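Local coordinates for protein papain-like protease (PDB 4RNA) that probably acts as a cysteine protease that cuts the viral replicase polyprotein and, as in related coronaviruses, may also remove ubiquitin-like modifiers from host proteins, at residues 254-259 / 302-307. Sequence-based numbering, arbitrary orientation.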
loop_
_atom_site.group_PDB
_atom_site.type_symbol
_atom_site.label_atom_id
_atom_site.label_comp_id
_atom_site.label_asym_id
_atom_site.label_seq_id
_atom_site.Cartn_x
_atom_site.Cartn_y
_atom_site.Cartn_z
ATOM N N GLU A 254 -22.893 5.974 13.516
ATOM C CA GLU A 254 -24.298 5.551 13.524
ATOM C C GLU A 254 -25.208 6.764 13.210
ATOM O O GLU A 254 -25.042 7.824 13.790
ATOM C CB GLU A 254 -24.632 4.910 14.854
ATOM C CG GLU A 254 -25.967 4.218 14.829
ATOM C CD GLU A 254 -26.530 4.132 16.220
ATOM O OE1 GLU A 254 -26.487 3.025 16.783
ATOM O OE2 GLU A 254 -26.965 5.183 16.760
ATOM N N LYS A 255 -26.100 6.633 12.234
ATOM C CA LYS A 255 -26.918 7.742 11.810
ATOM C C LYS A 255 -28.282 7.175 11.466
ATOM O O LYS A 255 -28.383 5.987 11.151
ATOM C CB LYS A 255 -26.315 8.404 10.576
ATOM C CG LYS A 255 -25.474 9.610 10.919
ATOM C CD LYS A 255 -24.558 9.951 9.763
ATOM C CE LYS A 255 -23.914 11.308 9.929
ATOM N NZ LYS A 255 -24.782 12.444 9.518
ATOM N N LEU A 256 -29.312 8.018 11.510
ATOM C CA LEU A 256 -30.612 7.653 10.956
ATOM C C LEU A 256 -30.680 8.225 9.544
ATOM O O LEU A 256 -30.735 9.475 9.331
ATOM C CB LEU A 256 -31.821 8.119 11.827
ATOM C CG LEU A 256 -33.212 7.458 11.598
ATOM C CD1 LEU A 256 -34.022 8.058 10.443
ATOM C CD2 LEU A 256 -33.135 5.925 11.470
ATOM N N VAL A 257 -30.625 7.330 8.569
ATOM C CA VAL A 257 -30.675 7.794 7.184
ATOM C C VAL A 257 -32.106 7.653 6.728
ATOM O O VAL A 257 -32.723 6.606 6.983
ATOM C CB VAL A 257 -29.702 7.007 6.260
ATOM C CG1 VAL A 257 -29.858 7.516 4.826
ATOM C CG2 VAL A 257 -28.238 7.114 6.751
ATOM N N THR A 258 -32.662 8.718 6.161
ATOM C CA THR A 258 -34.071 8.689 5.605
ATOM C C THR A 258 -34.177 9.348 4.232
ATOM O O THR A 258 -33.573 10.424 3.949
ATOM C CB THR A 258 -35.137 9.417 6.569
ATOM O OG1 THR A 258 -36.466 9.390 6.008
ATOM C CG2 THR A 258 -34.802 10.874 6.776
ATOM N N THR A 259 -35.028 8.768 3.391
ATOM C CA THR A 259 -35.361 9.415 2.127
ATOM C C THR A 259 -36.577 10.406 2.197
ATOM O O THR A 259 -36.881 11.123 1.212
ATOM C CB THR A 259 -35.672 8.351 1.033
ATOM O OG1 THR A 259 -36.726 7.496 1.476
ATOM C CG2 THR A 259 -34.449 7.510 0.702
ATOM N N THR A 302 -35.490 0.144 1.770
ATOM C CA THR A 302 -36.144 0.703 2.932
ATOM C C THR A 302 -36.152 2.196 2.719
ATOM O O THR A 302 -35.349 2.680 1.937
ATOM C CB THR A 302 -35.400 0.364 4.240
ATOM O OG1 THR A 302 -36.152 0.898 5.338
ATOM C CG2 THR A 302 -33.984 0.980 4.238
ATOM N N SER A 303 -37.062 2.926 3.376
ATOM C CA SER A 303 -37.010 4.422 3.340
ATOM C C SER A 303 -36.238 5.039 4.529
ATOM O O SER A 303 -35.855 6.216 4.473
ATOM C CB SER A 303 -38.399 5.002 3.265
ATOM O OG SER A 303 -39.122 4.492 4.378
ATOM N N ASP A 304 -35.983 4.238 5.568
ATOM C CA ASP A 304 -35.288 4.682 6.801
ATOM C C ASP A 304 -34.382 3.600 7.290
ATOM O O ASP A 304 -34.785 2.423 7.406
ATOM C CB ASP A 304 -36.280 5.021 7.937
ATOM C CG ASP A 304 -37.258 6.119 7.536
ATOM O OD1 ASP A 304 -38.287 5.781 6.927
ATOM O OD2 ASP A 304 -36.969 7.325 7.724
ATOM N N TRP A 305 -33.171 4.016 7.666
ATOM C CA TRP A 305 -32.125 3.097 8.054
ATOM C C TRP A 305 -31.193 3.697 9.050
ATOM O O TRP A 305 -30.538 4.728 8.777
ATOM C CB TRP A 305 -31.340 2.640 6.830
ATOM C CG TRP A 305 -30.445 1.450 7.063
ATOM C CD1 TRP A 305 -30.529 0.486 8.057
ATOM C CD2 TRP A 305 -29.335 1.017 6.203
ATOM N NE1 TRP A 305 -29.541 -0.463 7.894
ATOM C CE2 TRP A 305 -28.809 -0.208 6.788
ATOM C CE3 TRP A 305 -28.758 1.506 5.013
ATOM C CZ2 TRP A 305 -27.719 -0.901 6.212
ATOM C CZ3 TRP A 305 -27.671 0.796 4.438
ATOM C CH2 TRP A 305 -27.169 -0.366 5.026
ATOM N N LYS A 306 -31.130 3.041 10.209
ATOM C CA LYS A 306 -30.159 3.351 11.236
ATOM C C LYS A 306 -28.960 2.453 10.996
ATOM O O LYS A 306 -29.035 1.236 11.079
ATOM C CB LYS A 306 -30.707 3.148 12.668
ATOM C CG LYS A 306 -29.727 3.665 13.738
ATOM C CD LYS A 306 -30.364 3.874 15.108
ATOM C CE LYS A 306 -30.559 2.570 15.867
ATOM N NZ LYS A 306 -30.978 2.820 17.278
ATOM N N CYS A 307 -27.835 3.078 10.713
ATOM C CA CYS A 307 -26.648 2.335 10.256
ATOM C C CYS A 307 -25.390 3.233 10.431
ATOM O O CYS A 307 -25.494 4.462 10.552
ATOM C CB CYS A 307 -26.819 1.969 8.775
ATOM S SG CYS A 307 -27.023 3.480 7.774
#
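Thr258 OG1 meets the carboxylate of Asp304 from above its plane, donating a 2.7 Å hydrogen bond to OD2, while Ser303 OG gives one to Asp304 OD1, also from above the plane. Both carboxylate oxygens are thus gripped, and Asp304 CG, anti to its own carbonyl carbon (chi1 -59°), stands beside Thr258, the two side chains running alongside each other in the same direction. On the other side of the sheet, one face of the Trp305 ring carries Cys307 CB, which sits 3.5 Å off the plane, centred on the ring; Lys293 makes a cation-pi contact with the same indole.

The pairing illustrates how an antiparallel sheet sorts its side chains. Lys255 with Cys307 and Val257 with Trp305 are hydrogen-bonded pairs, the latter closed by Val257 N to Trp305 O at 2.6 Å and the return bond from Trp305 N to Val257 O. Between them, Leu256 CD2 rests 3.9 Å from Lys306 CB in a non-hydrogen-bonded pair. Glu254 crosses Lys306 obliquely, CG to CG at 4.0 Å, but their charged ends stay too far apart for a salt bridge. Thr259 N donates a further backbone bond to Ser303 O.

Val257 CG2 touches Cys307 SG at 4.0 Å, and Val257, Trp305 and Cys307 pack against strand 267-272. The paired strands belong to the β-sheet of the palm, consistent with the thumb-palm-fingers architecture of coronavirus papain-like proteases.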